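PDB 6ECI: pyridoxamine 5'-phosphate oxidase-related, FMN-binding protein, which binds flavin-adenine dinucleotide and probably sequesters it, which is thought to help protect mycobacteria against hypoxic and oxidative stress. Local coordinates for residues V19-V25 and V65-D71; C12-S18 and W78-V82; N38-N43 and E97-L103. All coordinates share one frame; numbering follows the deposited sequence.

Contact 1 of 3, residues V19-V25 and V65-D71; sequences VALGRIV and VLFEADD
Residues 21-25 and 65-71 run antiparallel as neighbouring strands, with Arg-23 opposite Glu-68 and Val-25 opposite Leu-66 as hydrogen-bonded pairs and Ile-24 opposite Phe-67 as the non-hydrogen-bonded pair between them. The axes of the two segments come within 4.5 Å at an angle of 162°. Each hydrogen-bonded pair makes two backbone bonds. Arg-23 and Glu-68 lie side by side on one face of the sheet and point the same way. Arg-23 NE donates to Glu-68 OE1 at 3.1 Å, and NH2 reaches the same oxygen by a weak bond. The guanidinium and carboxylate planes stand 47° apart, so this is not a flat, two-pronged pairing. Bends at chi2 and chi3 turn the edge of the guanidinium toward the backbone of Ala-69 and Asp-70. A water sits at its edge, in plane, and accepts from NH2 at 2.7 Å. The same water also accepts from Asp-70 N and donates to Leu-21 O. These strands belong to the split beta-barrel of the FMN-binding clan, and this face turns to the dimer interface. There Arg-23 NH1 forms a salt bridge with Asp-70 of the second subunit, a pairing that the dimer probably repeats in the other direction. Ile-24 and Phe-67 lie on the other face. Ile-24 CD1 meets the edge of the Phe-67 ring at CD1, 4.2 Å away. Ile-24 CG2 reaches Val-65 CB at 4.1 Å. Beyond the paired residues, Val-19 CG2 touches Ala-69 CB at 4.0 Å.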
# COMPACT_ATOMS: atom_id res chain seq x y z
N VAL B 19 12.25 -5.29 2.67
CA VAL B 19 11.76 -3.91 2.69
C VAL B 19 11.18 -3.61 4.07
O VAL B 19 10.67 -4.50 4.75
CB VAL B 19 10.71 -3.65 1.58
CG1 VAL B 19 11.28 -3.98 0.21
CG2 VAL B 19 9.43 -4.46 1.84
N ALA B 20 11.25 -2.34 4.48
CA ALA B 20 10.85 -1.93 5.82
C ALA B 20 9.50 -1.21 5.87
O ALA B 20 9.03 -0.91 6.97
CB ALA B 20 11.92 -1.02 6.44
N LEU B 21 8.88 -0.94 4.73
CA LEU B 21 7.65 -0.15 4.69
C LEU B 21 6.56 -0.95 3.99
O LEU B 21 6.74 -1.39 2.85
CB LEU B 21 7.89 1.18 3.98
CG LEU B 21 6.79 2.23 4.14
CD1 LEU B 21 6.66 2.65 5.59
CD2 LEU B 21 7.08 3.43 3.26
N GLY B 22 5.44 -1.15 4.68
CA GLY B 22 4.29 -1.83 4.13
C GLY B 22 3.01 -1.09 4.47
O GLY B 22 3.06 0.02 5.01
N ARG B 23 1.85 -1.69 4.19
CA ARG B 23 0.58 -0.99 4.34
C ARG B 23 -0.48 -1.93 4.89
O ARG B 23 -0.69 -3.02 4.36
CB ARG B 23 0.13 -0.40 3.00
CG ARG B 23 1.03 0.70 2.49
CD ARG B 23 1.28 0.57 1.00
NE ARG B 23 2.21 -0.50 0.66
CZ ARG B 23 3.52 -0.33 0.52
NH1 ARG B 23 4.07 0.86 0.69
NH2 ARG B 23 4.28 -1.37 0.20
N ILE B 24 -1.14 -1.49 5.96
CA ILE B 24 -2.32 -2.17 6.49
C ILE B 24 -3.55 -1.63 5.77
O ILE B 24 -3.71 -0.41 5.64
CB ILE B 24 -2.44 -1.96 8.01
CG1 ILE B 24 -1.34 -2.71 8.75
CG2 ILE B 24 -3.81 -2.41 8.51
CD1 ILE B 24 -1.61 -4.18 8.95
N VAL B 25 -4.40 -2.52 5.29
CA VAL B 25 -5.64 -2.14 4.62
C VAL B 25 -6.80 -2.70 5.43
O VAL B 25 -6.90 -3.92 5.63
CB VAL B 25 -5.69 -2.65 3.17
CG1 VAL B 25 -7.05 -2.37 2.54
CG2 VAL B 25 -4.58 -2.02 2.35
N VAL B 65 -7.55 -7.76 8.50
CA VAL B 65 -6.80 -6.73 7.80
C VAL B 65 -6.05 -7.35 6.63
O VAL B 65 -5.75 -8.54 6.60
CB VAL B 65 -5.81 -5.98 8.72
CG1 VAL B 65 -6.54 -5.34 9.89
CG2 VAL B 65 -4.71 -6.93 9.19
N LEU B 66 -5.75 -6.50 5.65
CA LEU B 66 -4.80 -6.81 4.59
C LEU B 66 -3.46 -6.17 4.92
O LEU B 66 -3.41 -5.03 5.40
CB LEU B 66 -5.30 -6.30 3.24
CG LEU B 66 -6.35 -7.15 2.53
CD1 LEU B 66 -6.83 -6.45 1.27
CD2 LEU B 66 -5.74 -8.48 2.18
N PHE B 67 -2.38 -6.90 4.67
CA PHE B 67 -1.04 -6.34 4.71
C PHE B 67 -0.37 -6.55 3.37
O PHE B 67 -0.40 -7.65 2.82
CB PHE B 67 -0.19 -6.97 5.81
CG PHE B 67 1.24 -6.49 5.80
CD1 PHE B 67 1.57 -5.27 6.37
CD2 PHE B 67 2.23 -7.24 5.20
CE1 PHE B 67 2.87 -4.82 6.36
CE2 PHE B 67 3.54 -6.79 5.19
CZ PHE B 67 3.86 -5.58 5.77
N GLU B 68 0.25 -5.50 2.85
CA GLU B 68 0.92 -5.58 1.57
C GLU B 68 2.25 -4.84 1.64
O GLU B 68 2.40 -3.86 2.36
CB GLU B 68 0.05 -5.01 0.44
CG GLU B 68 0.56 -5.32 -0.95
CD GLU B 68 1.46 -4.23 -1.51
OE1 GLU B 68 1.55 -3.16 -0.88
OE2 GLU B 68 2.07 -4.46 -2.58
N ALA B 69 3.22 -5.36 0.89
CA ALA B 69 4.51 -4.72 0.69
C ALA B 69 5.05 -5.18 -0.65
O ALA B 69 4.74 -6.29 -1.11
CB ALA B 69 5.48 -5.06 1.83
N ASP B 70 5.84 -4.33 -1.29
CA ASP B 70 6.32 -4.63 -2.63
C ASP B 70 7.67 -3.95 -2.85
O ASP B 70 8.16 -3.21 -1.99
CB ASP B 70 5.30 -4.19 -3.70
CG ASP B 70 4.85 -2.76 -3.53
OD1 ASP B 70 5.71 -1.87 -3.34
OD2 ASP B 70 3.63 -2.50 -3.61
N ASP B 71 8.26 -4.21 -4.01
CA ASP B 71 9.51 -3.60 -4.44
C ASP B 71 9.69 -3.90 -5.92
O ASP B 71 9.02 -4.78 -6.48
CB ASP B 71 10.70 -4.10 -3.62
CG ASP B 71 11.88 -3.15 -3.68
OD1 ASP B 71 11.67 -1.92 -3.56
OD2 ASP B 71 13.02 -3.62 -3.86
O HOH W 1 6.81 -2.23 0.02

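Contact 2 of 3, residues C12-S18 and W78-V82; sequences CWDLLKS and WSVIV. With FAD (flavin-adenine dinucleotide), chain C.
Leu-15 rests on Trp-78 where helix 9-16 packs on strand 77-88 of the split beta-barrel. The short segments cross at 109°, with their axes 8.5 Å apart. Leu-15 leads the contact. Its CB stands over the six-membered ring of Trp-78, 3.9 Å from the centroid and almost on the ring normal, a CH-pi contact. CG lies beside the backbone N (chi1 -79°) and sends both methyls along the indole toward the five-membered ring. CD1 comes over the same face and meets CD2 of Trp-78 at 3.9 Å. CD2 of Leu-15 reaches the far end of the ring system, 4.0 Å from Trp-78 NE1. The leucine and the indole run alongside each other in opposing senses. One face of the indole is met along its length.

Val-80 is the next residue of the strand whose side chain faces the helix. Its CG2 meets Cys-12 CB at 3.7 Å. Leu-16, one turn after Cys-12, touches Val-80 CB through CD2 at 3.6 Å. Leu-16 CD1 continues to Val-82, where the tip of Trp-13 also arrives. Leu-16 further touches Ala-69 of strand 64-72, so the helix bears on more than one strand. Leu-15 O accepts from both the N and the OG of Ser-18. The hydroxyl lies in the carbonyl plane, on a lone pair.

Ser-79 and Ile-81 alternate with these residues and point away from the helix, to a flavin-adenine dinucleotide that also binds residues of the second subunit. Ile-81 CG1 packs on its adenine, and Ser-79 OG donates to adenine N1A at 2.7 Å.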
# COMPACT_ATOMS: atom_id res chain seq x y z
N CYS B 12 7.70 -15.48 -0.22
CA CYS B 12 6.97 -14.29 0.23
C CYS B 12 7.50 -13.80 1.58
O CYS B 12 7.79 -12.61 1.74
CB CYS B 12 5.48 -14.59 0.32
SG CYS B 12 4.67 -15.01 -1.24
N TRP B 13 7.61 -14.71 2.55
CA TRP B 13 8.03 -14.30 3.89
C TRP B 13 9.44 -13.72 3.89
O TRP B 13 9.75 -12.84 4.70
CB TRP B 13 7.93 -15.48 4.86
CG TRP B 13 6.52 -15.83 5.22
CD1 TRP B 13 5.83 -16.95 4.86
CD2 TRP B 13 5.62 -15.05 6.01
NE1 TRP B 13 4.56 -16.91 5.37
CE2 TRP B 13 4.40 -15.75 6.09
CE3 TRP B 13 5.72 -13.81 6.66
CZ2 TRP B 13 3.30 -15.27 6.79
CZ3 TRP B 13 4.63 -13.34 7.36
CH2 TRP B 13 3.43 -14.07 7.41
N ASP B 14 10.31 -14.20 3.00
CA ASP B 14 11.64 -13.63 2.90
C ASP B 14 11.63 -12.33 2.11
O ASP B 14 12.30 -11.36 2.50
CB ASP B 14 12.61 -14.63 2.27
CG ASP B 14 13.20 -15.58 3.29
OD1 ASP B 14 13.31 -15.19 4.47
OD2 ASP B 14 13.56 -16.72 2.92
N LEU B 15 10.89 -12.28 1.00
CA LEU B 15 10.78 -11.05 0.24
C LEU B 15 10.27 -9.90 1.11
O LEU B 15 10.69 -8.75 0.95
CB LEU B 15 9.86 -11.25 -0.97
CG LEU B 15 10.49 -11.95 -2.18
CD1 LEU B 15 9.47 -12.09 -3.29
CD2 LEU B 15 11.71 -11.20 -2.66
N LEU B 16 9.37 -10.21 2.05
CA LEU B 16 8.90 -9.19 2.98
C LEU B 16 10.03 -8.65 3.84
O LEU B 16 10.01 -7.47 4.23
CB LEU B 16 7.79 -9.76 3.87
CG LEU B 16 6.42 -9.92 3.20
CD1 LEU B 16 5.39 -10.39 4.21
CD2 LEU B 16 6.00 -8.61 2.57
N LYS B 17 11.03 -9.48 4.15
CA LYS B 17 12.15 -9.04 4.98
C LYS B 17 13.10 -8.12 4.24
O LYS B 17 14.01 -7.56 4.87
CB LYS B 17 12.92 -10.24 5.52
CG LYS B 17 12.08 -11.22 6.31
CD LYS B 17 12.81 -11.68 7.55
CE LYS B 17 12.25 -12.99 8.06
NZ LYS B 17 12.42 -14.09 7.07
N SER B 18 12.94 -7.94 2.93
CA SER B 18 13.83 -7.10 2.14
C SER B 18 13.43 -5.63 2.16
O SER B 18 14.20 -4.79 1.68
CB SER B 18 13.89 -7.59 0.70
OG SER B 18 12.71 -7.26 -0.01
N TRP B 78 7.97 -7.34 -7.49
CA TRP B 78 7.24 -8.36 -6.75
C TRP B 78 6.33 -7.67 -5.74
O TRP B 78 6.52 -6.49 -5.41
CB TRP B 78 8.18 -9.32 -6.01
CG TRP B 78 9.05 -8.63 -5.01
CD1 TRP B 78 10.31 -8.15 -5.20
CD2 TRP B 78 8.70 -8.30 -3.65
NE1 TRP B 78 10.77 -7.56 -4.06
CE2 TRP B 78 9.80 -7.63 -3.09
CE3 TRP B 78 7.57 -8.51 -2.86
CZ2 TRP B 78 9.81 -7.17 -1.78
CZ3 TRP B 78 7.57 -8.05 -1.56
CH2 TRP B 78 8.69 -7.39 -1.03
N SER B 79 5.34 -8.41 -5.25
CA SER B 79 4.51 -7.93 -4.16
C SER B 79 4.00 -9.12 -3.37
O SER B 79 3.84 -10.22 -3.90
CB SER B 79 3.33 -7.09 -4.67
OG SER B 79 2.39 -7.89 -5.35
N VAL B 80 3.74 -8.88 -2.08
CA VAL B 80 3.24 -9.89 -1.17
C VAL B 80 2.02 -9.32 -0.45
O VAL B 80 2.06 -8.17 0.00
CB VAL B 80 4.31 -10.33 -0.16
CG1 VAL B 80 3.72 -11.22 0.92
CG2 VAL B 80 5.44 -11.05 -0.87
N ILE B 81 0.95 -10.10 -0.37
CA ILE B 81 -0.26 -9.71 0.34
C ILE B 81 -0.55 -10.75 1.42
O ILE B 81 -0.59 -11.95 1.13
CB ILE B 81 -1.47 -9.58 -0.62
CG1 ILE B 81 -1.18 -8.54 -1.69
CG2 ILE B 81 -2.72 -9.20 0.16
CD1 ILE B 81 -2.27 -8.44 -2.74
N VAL B 82 -0.74 -10.28 2.64
CA VAL B 82 -1.04 -11.13 3.79
C VAL B 82 -2.46 -10.82 4.25
O VAL B 82 -2.76 -9.67 4.61
CB VAL B 82 -0.04 -10.93 4.93
CG1 VAL B 82 -0.53 -11.62 6.20
CG2 VAL B 82 1.33 -11.45 4.53
PA FAD C . -6.30 -13.32 -9.54
O1A FAD C . -5.48 -14.42 -10.10
O2A FAD C . -7.80 -13.40 -9.84
O5B FAD C . -6.08 -13.18 -7.99
C5B FAD C . -6.24 -14.31 -7.10
C4B FAD C . -5.62 -13.97 -5.77
O4B FAD C . -4.19 -13.81 -5.93
C3B FAD C . -6.08 -12.65 -5.16
O3B FAD C . -7.29 -12.82 -4.42
C2B FAD C . -4.91 -12.28 -4.25
O2B FAD C . -5.02 -12.86 -2.95
C1B FAD C . -3.70 -12.85 -5.01
N9A FAD C . -2.94 -11.85 -5.75
C8A FAD C . -3.23 -11.32 -6.98
N7A FAD C . -2.37 -10.42 -7.39
C5A FAD C . -1.45 -10.36 -6.35
C6A FAD C . -0.28 -9.59 -6.18
N6A FAD C . 0.18 -8.71 -7.07
N1A FAD C . 0.41 -9.77 -5.03
C2A FAD C . -0.04 -10.65 -4.13
N3A FAD C . -1.12 -11.43 -4.19
C4A FAD C . -1.79 -11.23 -5.34
N1 FAD C . -1.12 -5.13 -13.05
C2 FAD C . -1.51 -4.20 -13.97
O2 FAD C . -2.57 -4.31 -14.59
N3 FAD C . -0.70 -3.11 -14.23
C4 FAD C . 0.51 -2.83 -13.62
O4 FAD C . 1.15 -1.82 -13.93
C4X FAD C . 0.92 -3.83 -12.65
N5 FAD C . 2.05 -3.65 -12.03
C5X FAD C . 2.44 -4.61 -11.10
C6 FAD C . 3.65 -4.44 -10.43
C7 FAD C . 4.08 -5.36 -9.48
C7M FAD C . 5.39 -5.15 -8.78
C8 FAD C . 3.28 -6.48 -9.20
C8M FAD C . 3.72 -7.51 -8.19
C9 FAD C . 2.07 -6.66 -9.87
C9A FAD C . 1.65 -5.73 -10.81
N10 FAD C . 0.43 -5.88 -11.51
C10 FAD C . 0.03 -4.94 -12.43
C1' FAD C . -0.45 -7.02 -11.25
C2' FAD C . -1.59 -6.67 -10.30
O2' FAD C . -1.08 -6.04 -9.12
C3' FAD C . -2.34 -7.95 -9.90
O3' FAD C . -1.38 -8.97 -9.64
C4' FAD C . -3.32 -8.45 -10.95
O4' FAD C . -4.16 -7.37 -11.37
C5' FAD C . -4.16 -9.60 -10.45
O5' FAD C . -4.99 -10.09 -11.53
P FAD C . -5.43 -11.60 -11.59
O1P FAD C . -4.22 -12.45 -11.98
O2P FAD C . -6.64 -11.76 -12.43
O3P FAD C . -5.77 -11.92 -10.08

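Contact 3 of 3, residues N38-N43 and E97-L103; sequences NFVVQN and EAQRAEL. With FAD (flavin-adenine dinucleotide), chain U.
Val-40 packs closely against Leu-103 and Ala-101, while Asn-43 and Glu-97 meet loosely at the outer end of the contact. The tight part joins strand 31-41 to the loop that follows helix 92-99. Val-40 divides its branches between two partners. CG1 lies beside the backbone N and meets Leu-103 CG at 3.5 Å. CG2 touches Ala-101 CB at 3.7 Å. An inverse gamma turn centred on Glu-102 lies between those two partners. Leu-103 then slides past Asn-38, its CD2 lying 3.4 Å from Asn-38 CG. The amide of Asn-38 has its polar partners elsewhere: ND2 bonds Ala-20 O and OD1 accepts from Leu-104 N. Asn-38 also belongs to the cofactor site of the split barrel: its backbone N donates to O4 of the flavin at 3.1 Å. The side-chain amide is thus held by protein bonds while the backbone serves the cofactor.

Farther out the contact is slack. Asn-43 OD1 comes no nearer to Glu-97 OE2 than 3.9 Å, and Asn-43 is exposed. Glu-97 OE1 makes a long salt bridge with Arg-100 NE, 3.7 Å away, and Arg-100 is itself exposed.

Gln-42 marks the change to polar chemistry. Its chain is extended beyond CG and meets Glu-97 from the opposite direction. NE2 donates to the backbone O of Glu-97 at 2.7 Å, with an N-H...O angle of 153°. It approaches from 42° above the plane of that carbonyl. Gln-42 OE1 accepts from Arg-116 of strand 114-119. This buried amide is therefore bonded through both its nitrogen and its oxygen, which probably fixes its rotation.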
# COMPACT_ATOMS: atom_id res chain seq x y z
N ASN B 38 5.68 0.91 9.35
CA ASN B 38 6.99 0.29 9.46
C ASN B 38 6.82 -1.07 10.13
O ASN B 38 6.10 -1.20 11.12
CB ASN B 38 7.92 1.19 10.27
CG ASN B 38 9.27 0.56 10.54
OD1 ASN B 38 9.86 0.77 11.60
ND2 ASN B 38 9.78 -0.20 9.58
N PHE B 39 7.46 -2.10 9.56
CA PHE B 39 7.20 -3.47 9.99
C PHE B 39 8.48 -4.29 9.90
O PHE B 39 9.42 -3.95 9.19
CB PHE B 39 6.12 -4.12 9.12
CG PHE B 39 6.63 -4.62 7.79
CD1 PHE B 39 6.78 -3.74 6.72
CD2 PHE B 39 6.97 -5.95 7.61
CE1 PHE B 39 7.26 -4.19 5.50
CE2 PHE B 39 7.45 -6.40 6.39
CZ PHE B 39 7.59 -5.52 5.33
N VAL B 40 8.49 -5.40 10.65
CA VAL B 40 9.43 -6.49 10.44
C VAL B 40 8.67 -7.80 10.51
O VAL B 40 7.57 -7.89 11.07
CB VAL B 40 10.60 -6.52 11.46
CG1 VAL B 40 11.22 -5.15 11.61
CG2 VAL B 40 10.14 -7.05 12.80
N VAL B 41 9.27 -8.83 9.92
CA VAL B 41 8.71 -10.17 9.89
C VAL B 41 9.34 -10.99 11.01
O VAL B 41 10.57 -11.00 11.15
CB VAL B 41 8.93 -10.84 8.53
CG1 VAL B 41 8.41 -12.26 8.54
CG2 VAL B 41 8.27 -10.03 7.43
N GLN B 42 8.51 -11.66 11.81
CA GLN B 42 8.98 -12.51 12.90
C GLN B 42 8.15 -13.78 12.90
O GLN B 42 6.97 -13.76 13.25
CB GLN B 42 8.85 -11.80 14.25
CG GLN B 42 9.93 -10.79 14.56
CD GLN B 42 9.89 -10.34 16.00
OE1 GLN B 42 8.86 -10.45 16.66
NE2 GLN B 42 11.02 -9.85 16.50
N ASN B 43 8.77 -14.90 12.51
CA ASN B 43 8.16 -16.22 12.56
C ASN B 43 6.81 -16.24 11.84
O ASN B 43 5.77 -16.58 12.41
CB ASN B 43 8.01 -16.71 14.00
CG ASN B 43 9.31 -16.63 14.78
OD1 ASN B 43 9.37 -15.99 15.83
ND2 ASN B 43 10.35 -17.28 14.27
N GLU B 97 10.00 -11.29 22.26
CA GLU B 97 10.35 -11.44 20.86
C GLU B 97 10.17 -10.12 20.10
O GLU B 97 10.96 -9.80 19.20
CB GLU B 97 9.52 -12.55 20.22
CG GLU B 97 9.78 -12.76 18.74
CD GLU B 97 11.18 -13.29 18.45
OE1 GLU B 97 11.83 -13.81 19.38
OE2 GLU B 97 11.63 -13.19 17.29
N ALA B 98 9.14 -9.35 20.45
CA ALA B 98 8.88 -8.10 19.76
C ALA B 98 9.96 -7.06 20.04
O ALA B 98 10.24 -6.21 19.18
CB ALA B 98 7.51 -7.54 20.15
N GLN B 99 10.58 -7.11 21.22
CA GLN B 99 11.57 -6.11 21.58
C GLN B 99 12.93 -6.34 20.92
O GLN B 99 13.73 -5.41 20.85
CB GLN B 99 11.73 -6.06 23.10
CG GLN B 99 10.46 -5.60 23.81
CD GLN B 99 10.52 -5.75 25.31
OE1 GLN B 99 11.46 -6.35 25.85
NE2 GLN B 99 9.53 -5.21 26.01
N ARG B 100 13.19 -7.55 20.43
CA ARG B 100 14.40 -7.79 19.64
C ARG B 100 14.25 -7.37 18.19
O ARG B 100 15.19 -7.57 17.41
CB ARG B 100 14.80 -9.27 19.70
CG ARG B 100 14.57 -9.96 21.03
CD ARG B 100 15.09 -11.40 21.02
NE ARG B 100 15.07 -12.02 19.69
CZ ARG B 100 16.11 -12.08 18.86
NH1 ARG B 100 17.27 -11.54 19.21
NH2 ARG B 100 15.98 -12.66 17.68
N ALA B 101 13.11 -6.81 17.80
CA ALA B 101 12.84 -6.55 16.39
C ALA B 101 13.66 -5.37 15.88
O ALA B 101 13.90 -4.39 16.59
CB ALA B 101 11.36 -6.30 16.17
N GLU B 102 14.07 -5.46 14.61
CA GLU B 102 14.91 -4.43 14.00
C GLU B 102 14.05 -3.36 13.32
O GLU B 102 14.11 -3.14 12.11
CB GLU B 102 15.89 -5.07 13.02
CG GLU B 102 17.11 -5.71 13.67
CD GLU B 102 18.01 -4.69 14.35
OE1 GLU B 102 17.83 -4.44 15.56
OE2 GLU B 102 18.89 -4.14 13.66
N LEU B 103 13.23 -2.70 14.13
CA LEU B 103 12.29 -1.69 13.66
C LEU B 103 12.87 -0.29 13.81
O LEU B 103 13.63 -0.01 14.74
CB LEU B 103 10.96 -1.77 14.42
CG LEU B 103 9.94 -2.73 13.80
CD1 LEU B 103 8.91 -3.22 14.82
CD2 LEU B 103 9.28 -2.13 12.58
PA FAD U . -7.02 10.29 10.85
O1A FAD U . -6.97 11.65 11.44
O2A FAD U . -8.07 9.34 11.43
O5B FAD U . -7.19 10.34 9.28
C5B FAD U . -8.17 11.20 8.65
C4B FAD U . -7.94 11.15 7.16
O4B FAD U . -6.58 11.50 6.88
C3B FAD U . -8.13 9.78 6.53
O3B FAD U . -9.49 9.53 6.21
C2B FAD U . -7.25 9.87 5.27
O2B FAD U . -7.94 10.41 4.15
C1B FAD U . -6.12 10.80 5.73
N9A FAD U . -4.90 10.09 6.07
C8A FAD U . -4.63 9.43 7.24
N7A FAD U . -3.45 8.86 7.27
C5A FAD U . -2.91 9.15 6.02
C6A FAD U . -1.68 8.82 5.43
N6A FAD U . -0.73 8.11 6.02
N1A FAD U . -1.46 9.27 4.17
C2A FAD U . -2.41 9.99 3.57
N3A FAD U . -3.61 10.36 4.03
C4A FAD U . -3.80 9.90 5.28
N1 FAD U . 1.49 4.69 12.25
C2 FAD U . 1.72 3.71 13.17
O2 FAD U . 0.96 3.54 14.13
N3 FAD U . 2.83 2.89 13.04
C4 FAD U . 3.77 2.96 12.03
O4 FAD U . 4.71 2.17 12.02
C4X FAD U . 3.51 4.00 11.06
N5 FAD U . 4.35 4.13 10.07
C5X FAD U . 4.10 5.13 9.13
C6 FAD U . 4.99 5.29 8.07
C7 FAD U . 4.79 6.27 7.10
C7M FAD U . 5.76 6.41 5.97
C8 FAD U . 3.67 7.12 7.20
C8M FAD U . 3.42 8.19 6.18
C9 FAD U . 2.78 6.96 8.27
C9A FAD U . 2.99 5.98 9.23
N10 FAD U . 2.11 5.79 10.31
C10 FAD U . 2.34 4.81 11.25
C1' FAD U . 0.93 6.65 10.47
C2' FAD U . -0.37 5.93 10.12
O2' FAD U . -0.62 6.01 8.72
C3' FAD U . -1.52 6.57 10.89
O3' FAD U . -2.16 5.61 11.72
C4' FAD U . -2.56 7.22 9.98
O4' FAD U . -1.99 8.44 9.50
C5' FAD U . -3.90 7.44 10.65
O5' FAD U . -3.71 8.26 11.82
P FAD U . -4.82 9.25 12.32
O1P FAD U . -4.17 10.55 12.82
O2P FAD U . -5.74 8.61 13.29
O3P FAD U . -5.60 9.59 10.98

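How the contacts relate
Contacts 1 and 2 are buried, and contact 3 is only partly so. Strand 64-72 of contact 1 bonds through its backbone to strand 77-88 of contact 2. Contact 1 also joins contact 3, where the rings of Phe-67 and Phe-39 meet edge-to-face. The side chains of Leu-16 and Trp-13 in contact 2 pack on Val-41 of contact 3. The chemistry follows position. Contact 1 pairs strands and carries salt bridges into the dimer interface. Contact 2 is apolar, with a helix laid on the sheet. Contact 3 grades from apolar to polar. Contacts 2 and 3 hold residues bonded to different flavin-adenine dinucleotide molecules, each shared between subunits.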